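Local coordinates for protein nigritoxine (Vibrio nigripulchritudo, PDB 5M41) that acts as a bacterial toxin against crustaceans and insects, built on a new fold and carrying a bound magnesium ion, at residues 30-34 against 35-39; 40-43 against 44-48; 665-668 against 669-672; 693-696 against 697-701. All coordinates share one frame; numbering follows the deposited sequence.

Contact 1 (30-34 against 35-39); sequences RNLTK and EAQQN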
# COMPACT_ATOMS: atom_id res chain seq x y z
N ARG A 30 -4.22 9.95 -28.28
CA ARG A 30 -5.12 9.18 -29.13
C ARG A 30 -6.39 8.79 -28.38
O ARG A 30 -7.46 8.72 -28.97
CB ARG A 30 -4.40 7.92 -29.69
CG ARG A 30 -3.63 8.22 -30.99
CD ARG A 30 -3.26 6.95 -31.77
NE ARG A 30 -2.48 6.06 -30.90
CZ ARG A 30 -1.19 5.79 -31.02
NH1 ARG A 30 -0.49 6.25 -32.04
NH2 ARG A 30 -0.61 4.99 -30.12
N ASN A 31 -6.29 8.57 -27.08
CA ASN A 31 -7.48 8.18 -26.34
C ASN A 31 -8.39 9.33 -25.89
O ASN A 31 -9.45 9.09 -25.32
CB ASN A 31 -7.09 7.26 -25.19
CG ASN A 31 -6.68 5.88 -25.70
OD1 ASN A 31 -5.63 5.38 -25.38
ND2 ASN A 31 -7.52 5.30 -26.51
N LEU A 32 -7.99 10.57 -26.16
CA LEU A 32 -8.88 11.71 -25.94
C LEU A 32 -10.00 11.65 -26.97
O LEU A 32 -9.78 11.20 -28.10
CB LEU A 32 -8.12 13.03 -26.12
CG LEU A 32 -7.02 13.33 -25.11
CD1 LEU A 32 -6.37 14.68 -25.45
CD2 LEU A 32 -7.64 13.37 -23.70
N THR A 33 -11.20 12.10 -26.60
CA THR A 33 -12.26 12.27 -27.61
C THR A 33 -11.80 13.37 -28.59
O THR A 33 -10.94 14.19 -28.24
CB THR A 33 -13.59 12.73 -26.97
OG1 THR A 33 -13.37 14.00 -26.36
CG2 THR A 33 -14.11 11.70 -25.88
N LYS A 34 -12.38 13.40 -29.79
CA LYS A 34 -12.13 14.49 -30.75
C LYS A 34 -12.34 15.88 -30.13
O LYS A 34 -11.50 16.79 -30.31
CB LYS A 34 -13.03 14.33 -31.97
CG LYS A 34 -12.44 13.47 -33.08
CD LYS A 34 -11.69 14.32 -34.12
CE LYS A 34 -12.58 14.78 -35.27
NZ LYS A 34 -12.06 16.03 -35.87
N GLU A 35 -13.41 16.02 -29.36
CA GLU A 35 -13.71 17.28 -28.65
C GLU A 35 -12.56 17.72 -27.72
O GLU A 35 -12.16 18.89 -27.72
CB GLU A 35 -15.03 17.13 -27.86
CG GLU A 35 -15.47 18.40 -27.15
CD GLU A 35 -16.65 18.23 -26.16
OE1 GLU A 35 -17.27 17.13 -26.06
OE2 GLU A 35 -16.95 19.21 -25.45
N ALA A 36 -12.07 16.78 -26.90
CA ALA A 36 -10.93 17.02 -26.00
C ALA A 36 -9.63 17.35 -26.76
O ALA A 36 -8.86 18.19 -26.31
CB ALA A 36 -10.71 15.82 -25.09
N GLN A 37 -9.38 16.68 -27.88
CA GLN A 37 -8.22 17.03 -28.74
C GLN A 37 -8.32 18.46 -29.32
O GLN A 37 -7.33 19.17 -29.34
CB GLN A 37 -8.01 16.02 -29.90
CG GLN A 37 -7.79 14.56 -29.43
CD GLN A 37 -7.90 13.55 -30.57
OE1 GLN A 37 -8.58 13.80 -31.56
NE2 GLN A 37 -7.25 12.40 -30.42
N GLN A 38 -9.50 18.86 -29.80
CA GLN A 38 -9.75 20.24 -30.25
C GLN A 38 -9.51 21.24 -29.11
O GLN A 38 -8.87 22.30 -29.31
CB GLN A 38 -11.19 20.38 -30.80
CG GLN A 38 -11.40 19.54 -32.05
CD GLN A 38 -12.83 19.51 -32.54
OE1 GLN A 38 -13.70 20.18 -32.00
NE2 GLN A 38 -13.09 18.71 -33.56
N ASN A 39 -10.03 20.90 -27.94
CA ASN A 39 -9.85 21.74 -26.76
C ASN A 39 -8.36 21.88 -26.44
O ASN A 39 -7.89 22.96 -26.09
CB ASN A 39 -10.53 21.11 -25.54
CG ASN A 39 -12.04 21.27 -25.54
OD1 ASN A 39 -12.72 20.68 -24.70
ND2 ASN A 39 -12.57 22.01 -26.47
O HOH W 1 -16.25 14.61 -26.03
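Gln37 lies back against Leu32, Thr33 and Lys34 in the turn that leads into its own helix, and its side chain can be traced outward. Its CB stands 3.6 Å from Lys34 O. The next atom, CG, is wedged between backbone and side chain, 3.4 Å from Thr33 O and 3.7 Å from Leu32 CB; CG reaches this place because it sits beside the backbone N and anti to the carbonyl carbon (chi1 -58°). From there the chain runs extended, bringing OE1 to 3.7 Å from Lys34 CA, while NE2 lies near Leu32 O, at 3.6 Å, and its hydrogen bond goes to Tyr29 O, just before the turn. Thr33 is the N-cap: its OG1 accepts from Ala36 N at 3.1 Å with a nearly straight N-H...O angle of 165°, and Thr33 O takes the Gln37 N-H. A water joins Thr33 OG1 to Glu35 OE1, donating to the carboxylate at 2.7 Å. On the buried side Leu32 CB packs on Ala36 CB at 3.9 Å. The turn thus links helix 22-30 to helix 34-54, with Leu32 inserted against Phe258, Leu261 and Val262 of helix 253-264, and Gln37 and Gln38 resting on Val182 of helix 177-191.

Contact 2 (40-43 against 44-48); sequences LYQF and AIIEV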
# COMPACT_ATOMS: atom_id res chain seq x y z
N LEU A 40 -7.63 20.77 -26.50
CA LEU A 40 -6.17 20.81 -26.30
C LEU A 40 -5.54 21.83 -27.27
O LEU A 40 -4.72 22.70 -26.86
CB LEU A 40 -5.58 19.41 -26.51
CG LEU A 40 -4.12 19.07 -26.25
CD1 LEU A 40 -3.96 17.53 -26.19
CD2 LEU A 40 -3.24 19.60 -27.37
N TYR A 41 -5.85 21.70 -28.56
CA TYR A 41 -5.27 22.64 -29.53
C TYR A 41 -5.73 24.07 -29.27
O TYR A 41 -4.94 25.02 -29.36
CB TYR A 41 -5.58 22.22 -30.96
CG TYR A 41 -4.42 21.44 -31.59
CD1 TYR A 41 -3.24 22.09 -31.93
CD2 TYR A 41 -4.51 20.06 -31.82
CE1 TYR A 41 -2.17 21.39 -32.49
CE2 TYR A 41 -3.44 19.37 -32.40
CZ TYR A 41 -2.28 20.04 -32.73
OH TYR A 41 -1.22 19.36 -33.32
N GLN A 42 -7.01 24.20 -28.90
CA GLN A 42 -7.60 25.49 -28.64
C GLN A 42 -6.85 26.21 -27.53
O GLN A 42 -6.57 27.40 -27.66
CB GLN A 42 -9.07 25.32 -28.27
CG GLN A 42 -9.80 26.61 -28.01
CD GLN A 42 -10.57 27.05 -29.21
OE1 GLN A 42 -10.09 26.95 -30.35
NE2 GLN A 42 -11.78 27.53 -28.99
N PHE A 43 -6.54 25.49 -26.44
CA PHE A 43 -5.79 26.08 -25.33
C PHE A 43 -4.36 26.46 -25.71
O PHE A 43 -3.87 27.49 -25.26
CB PHE A 43 -5.76 25.16 -24.10
CG PHE A 43 -7.05 25.13 -23.32
CD1 PHE A 43 -7.65 26.31 -22.87
CD2 PHE A 43 -7.64 23.91 -22.96
CE1 PHE A 43 -8.83 26.30 -22.12
CE2 PHE A 43 -8.82 23.88 -22.21
CZ PHE A 43 -9.42 25.08 -21.79
N ALA A 44 -3.69 25.61 -26.51
CA ALA A 44 -2.39 25.96 -27.09
C ALA A 44 -2.43 27.27 -27.90
O ALA A 44 -1.55 28.14 -27.75
CB ALA A 44 -1.86 24.82 -27.96
N ILE A 45 -3.44 27.40 -28.76
CA ILE A 45 -3.64 28.63 -29.54
C ILE A 45 -3.81 29.83 -28.60
O ILE A 45 -3.13 30.85 -28.77
CB ILE A 45 -4.85 28.52 -30.48
CG1 ILE A 45 -4.60 27.44 -31.54
CG2 ILE A 45 -5.08 29.85 -31.22
CD1 ILE A 45 -5.88 27.00 -32.24
N ILE A 46 -4.72 29.69 -27.63
CA ILE A 46 -4.93 30.73 -26.61
C ILE A 46 -3.60 31.15 -25.97
O ILE A 46 -3.33 32.35 -25.85
CB ILE A 46 -5.92 30.30 -25.52
CG1 ILE A 46 -7.36 30.30 -26.08
CG2 ILE A 46 -5.87 31.28 -24.35
CD1 ILE A 46 -8.34 29.42 -25.30
N GLU A 47 -2.78 30.19 -25.58
CA GLU A 47 -1.49 30.53 -25.00
C GLU A 47 -0.65 31.39 -25.95
O GLU A 47 -0.04 32.38 -25.53
CB GLU A 47 -0.74 29.29 -24.53
CG GLU A 47 0.66 29.53 -23.98
CD GLU A 47 0.72 30.45 -22.75
OE1 GLU A 47 -0.32 30.70 -22.09
OE2 GLU A 47 1.82 30.92 -22.45
N VAL A 48 -0.61 31.03 -27.23
CA VAL A 48 0.25 31.73 -28.18
C VAL A 48 -0.31 33.13 -28.48
O VAL A 48 0.44 34.10 -28.54
CB VAL A 48 0.54 30.88 -29.44
CG1 VAL A 48 1.31 31.68 -30.49
CG2 VAL A 48 1.30 29.62 -29.05
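The carbonyl of Tyr41 receives Ile45 N at 2.9 Å with an N-H...O angle of 167°, and the isoleucine side chain folds back over the same oxygen. Ile45 CG1, beside its own backbone N at chi1 -64°, comes within 3.3 Å of Tyr41 O, and CD1 follows behind it. At the next residue, Ile46 repeats this: its N bonds to Gln42 O at 2.9 Å and its CG1 lies 3.4 Å from that oxygen. These i to i+4 bonds, with Ala44 N to Leu40 O and Glu47 N to Phe43 O, are those of a regular alpha-helix in the middle of helix 34-54. Its sides are covered differently: Tyr41 and Ile45 face helix 177-191, Ile46 meets Tyr64 and Leu67 of helix 62-67, and Phe43 packs on Ser210 and Ala214 of helix 206-215. Phe43 and Ile46 themselves run side by side in the same direction, and the CD1 methyl of Ile46 meets Phe43 CD1 obliquely at 4.0 Å. The CG methylene of Gln42 comes within 4.2 Å of the same methyl, Ile46 CD1, the two side chains crossing at a slant. The Tyr41 hydroxyl is hydrogen-bonded to Asn85 OD1.

Contact 3 (665-668 against 669-672); sequences YTLQ and DFIT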
# COMPACT_ATOMS: atom_id res chain seq x y z
N TYR A 665 -21.82 -27.35 26.49
CA TYR A 665 -21.18 -26.28 25.70
C TYR A 665 -19.71 -26.59 25.52
O TYR A 665 -19.01 -26.90 26.48
CB TYR A 665 -21.33 -24.93 26.41
CG TYR A 665 -20.82 -23.75 25.62
CD1 TYR A 665 -21.61 -23.18 24.62
CD2 TYR A 665 -19.57 -23.16 25.90
CE1 TYR A 665 -21.18 -22.08 23.89
CE2 TYR A 665 -19.13 -22.05 25.18
CZ TYR A 665 -19.94 -21.53 24.17
OH TYR A 665 -19.57 -20.43 23.43
N THR A 666 -19.24 -26.52 24.28
CA THR A 666 -17.87 -26.95 23.98
C THR A 666 -16.99 -25.77 23.63
O THR A 666 -17.49 -24.71 23.23
CB THR A 666 -17.85 -27.92 22.79
OG1 THR A 666 -18.20 -27.20 21.61
CG2 THR A 666 -18.83 -29.10 23.01
N LEU A 667 -15.67 -25.95 23.76
CA LEU A 667 -14.70 -24.98 23.27
C LEU A 667 -14.91 -24.71 21.79
O LEU A 667 -14.74 -23.58 21.34
CB LEU A 667 -13.26 -25.47 23.51
CG LEU A 667 -12.14 -24.51 23.07
CD1 LEU A 667 -12.14 -23.22 23.89
CD2 LEU A 667 -10.78 -25.17 23.17
N GLN A 668 -15.27 -25.74 21.03
CA GLN A 668 -15.62 -25.55 19.61
C GLN A 668 -16.77 -24.54 19.40
O GLN A 668 -16.67 -23.68 18.52
CB GLN A 668 -15.97 -26.88 18.95
CG GLN A 668 -15.83 -26.81 17.44
CD GLN A 668 -16.34 -28.05 16.74
OE1 GLN A 668 -15.63 -28.64 15.93
NE2 GLN A 668 -17.58 -28.45 17.04
N ASP A 669 -17.84 -24.64 20.19
CA ASP A 669 -18.92 -23.64 20.08
C ASP A 669 -18.35 -22.24 20.28
O ASP A 669 -18.69 -21.32 19.54
CB ASP A 669 -20.01 -23.87 21.13
CG ASP A 669 -20.80 -25.15 20.92
OD1 ASP A 669 -20.83 -25.72 19.80
OD2 ASP A 669 -21.39 -25.59 21.93
N PHE A 670 -17.49 -22.09 21.29
CA PHE A 670 -16.86 -20.82 21.64
C PHE A 670 -16.03 -20.29 20.48
O PHE A 670 -16.19 -19.14 20.03
CB PHE A 670 -15.99 -20.96 22.91
CG PHE A 670 -15.32 -19.68 23.33
CD1 PHE A 670 -16.05 -18.67 23.96
CD2 PHE A 670 -13.96 -19.49 23.13
CE1 PHE A 670 -15.44 -17.49 24.35
CE2 PHE A 670 -13.34 -18.31 23.53
CZ PHE A 670 -14.08 -17.31 24.13
N ILE A 671 -15.19 -21.17 19.95
CA ILE A 671 -14.28 -20.81 18.87
C ILE A 671 -15.05 -20.42 17.62
O ILE A 671 -14.74 -19.40 16.98
CB ILE A 671 -13.26 -21.95 18.60
CG1 ILE A 671 -12.23 -22.02 19.75
CG2 ILE A 671 -12.58 -21.79 17.24
CD1 ILE A 671 -11.20 -23.14 19.60
N THR A 672 -16.08 -21.19 17.28
CA THR A 672 -16.91 -20.89 16.09
C THR A 672 -17.47 -19.47 16.16
O THR A 672 -17.38 -18.72 15.21
CB THR A 672 -18.05 -21.91 15.93
OG1 THR A 672 -17.49 -23.22 15.80
CG2 THR A 672 -18.92 -21.59 14.69
O HOH W 2 -20.76 -20.12 21.05
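A capping box opens helix 667-676, with Thr666 as the N-cap and Asp669 as its reciprocal partner. Asp669 N donates to Thr666 OG1 at 2.9 Å, and in return Thr666 N makes a weak bond of 3.3 Å to Asp669 OD2. With chi1 at 68° the hydroxyl stands between the threonine's own N and carbonyl carbon, which places it in front of Asp669 N. Asp669 OD2 has a stronger outside partner in Ser743 OG of helix 739-751, so the carboxylate ties the cap to that helix. Tyr665, the residue before the cap, slides past Asp669 in the opposite direction, ring and carboxylate planes 60° apart, and Tyr665 CE1 lies 3.5 Å from Asp669 CB. The tyrosine hydroxyl arrives at the edge of the Phe670 ring, in the ring plane, and approaches Phe670 CA to 3.3 Å. This is a strand-to-helix junction: Tyr665 is backbone-bonded to Leu714, while the helix beyond is packed against helix 688-704. A water hydrogen-bonded to Tyr665 OH donates weakly to Asp669 O. Within the helix, the Leu667 and Ile671 side chains cross at an angle, Leu667 CG 3.8 Å from Ile671 CD1. Gln668 O accepts two donors, Thr672 N and Thr672 OG1, the hydroxyl at 2.9 Å and 40° above the carbonyl plane.

Contact 4 (693-696 against 697-701); sequences NIVE and SMRAT
Val695, Glu696 and Ser697 lose the most surface to each other's segment across the junction of 693-696 and 697-701 in helix 688-704, and each is engaged in its own way. Val695 lies alongside Arg699, both side chains pointing the same way. Its CG1 methyl sits over the centre of one face of the guanidinium, 3.7 Å from Arg699 CZ. An extended chain from CG to NE brings the arginine's flat group level with the methyl, which meets it face-on. Glu696 contributes mainly its backbone and CB to the turn, Glu696 O accepting Ala700 N at 2.9 Å. Its carboxylate is directed elsewhere, forming a salt bridge through OE1 with Lys557 NZ. Ser697 bonds back twice to a single acceptor: its N lies 2.9 Å and its OG 3.0 Å from Asn693 O, and the two donors come from opposite faces of that carbonyl's plane. With chi1 at -76°, OG is anti to the carbonyl carbon and beside the backbone N, pointing back toward the preceding turn. One turn later Thr701 repeats the pattern on Ser697 O, with OG1 at 2.9 Å. On another side Ile694 CG2 meets Met698 CE at 3.7 Å. Chemically, the serine and threonine hydroxyls spend their protons on the helix's own carbonyls, consistent with their burial, while the methyl covers a guanidinium face, where no N-H points, and leaves the in-plane N-H groups for polar partners such as Glu675, a long, weak ion pair.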
# COMPACT_ATOMS: atom_id res chain seq x y z
N ASN A 693 -4.70 -15.84 14.81
CA ASN A 693 -3.78 -16.21 15.88
C ASN A 693 -4.48 -16.47 17.22
O ASN A 693 -4.06 -17.35 17.95
CB ASN A 693 -2.67 -15.18 16.03
CG ASN A 693 -1.57 -15.39 15.03
OD1 ASN A 693 -1.00 -16.46 14.95
ND2 ASN A 693 -1.26 -14.36 14.26
N ILE A 694 -5.55 -15.73 17.53
CA ILE A 694 -6.35 -15.98 18.73
C ILE A 694 -6.92 -17.41 18.68
O ILE A 694 -6.85 -18.18 19.65
CB ILE A 694 -7.49 -14.96 18.86
CG1 ILE A 694 -6.95 -13.61 19.35
CG2 ILE A 694 -8.63 -15.48 19.74
CD1 ILE A 694 -8.00 -12.52 19.33
N VAL A 695 -7.47 -17.74 17.52
CA VAL A 695 -8.14 -18.99 17.28
C VAL A 695 -7.11 -20.13 17.24
O VAL A 695 -7.26 -21.16 17.92
CB VAL A 695 -8.98 -18.88 15.98
CG1 VAL A 695 -9.40 -20.25 15.46
CG2 VAL A 695 -10.23 -18.03 16.24
N GLU A 696 -6.06 -19.94 16.45
CA GLU A 696 -4.99 -20.93 16.34
C GLU A 696 -4.36 -21.21 17.71
O GLU A 696 -4.08 -22.36 18.00
CB GLU A 696 -3.94 -20.48 15.33
CG GLU A 696 -2.74 -21.40 15.19
CD GLU A 696 -1.74 -20.90 14.14
OE1 GLU A 696 -1.37 -19.70 14.18
OE2 GLU A 696 -1.33 -21.70 13.27
N SER A 697 -4.17 -20.18 18.55
CA SER A 697 -3.70 -20.37 19.94
C SER A 697 -4.62 -21.31 20.68
O SER A 697 -4.17 -22.22 21.37
CB SER A 697 -3.69 -19.07 20.73
OG SER A 697 -2.60 -18.26 20.37
N MET A 698 -5.92 -21.08 20.54
CA MET A 698 -6.89 -21.90 21.25
C MET A 698 -6.85 -23.37 20.82
O MET A 698 -6.85 -24.26 21.66
CB MET A 698 -8.28 -21.30 21.10
CG MET A 698 -8.33 -19.96 21.80
SD MET A 698 -9.94 -19.21 21.56
CE MET A 698 -9.73 -17.72 22.51
N ARG A 699 -6.80 -23.58 19.51
CA ARG A 699 -6.72 -24.92 18.92
C ARG A 699 -5.42 -25.65 19.29
O ARG A 699 -5.45 -26.83 19.66
CB ARG A 699 -6.89 -24.83 17.40
CG ARG A 699 -8.33 -24.58 16.97
CD ARG A 699 -8.45 -24.34 15.47
NE ARG A 699 -9.84 -24.07 15.09
CZ ARG A 699 -10.22 -23.48 13.95
NH1 ARG A 699 -9.32 -23.08 13.07
NH2 ARG A 699 -11.52 -23.31 13.69
N ALA A 700 -4.29 -24.95 19.20
CA ALA A 700 -3.00 -25.53 19.61
C ALA A 700 -3.00 -25.93 21.10
O ALA A 700 -2.46 -26.97 21.47
CB ALA A 700 -1.84 -24.58 19.30
N THR A 701 -3.64 -25.11 21.95
CA THR A 701 -3.68 -25.36 23.39
C THR A 701 -4.55 -26.58 23.68
O THR A 701 -4.13 -27.44 24.44
CB THR A 701 -4.13 -24.10 24.15
OG1 THR A 701 -3.17 -23.05 23.95
CG2 THR A 701 -4.25 -24.35 25.64

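In the fold
From the N terminus, contact 1 comes first, at the turn where helix 22-30 gives way to helix 34-54; contact 2 follows further along that second helix. The two touch through Leu32 CD1 and Leu40 CD1, 3.8 Å apart. Contact 3 begins helix 667-676, and contact 4 lies in helix 688-704, the next helix in the chain. Those helices pack together where Ile671 and Phe670 meet Met698, and Ile671 meets Val695. All four are local and in series, so none nests in or crosses another. The pairs lie on opposite sides of the chain's centre, contacts 1 and 3 being about 63 Å apart between centres.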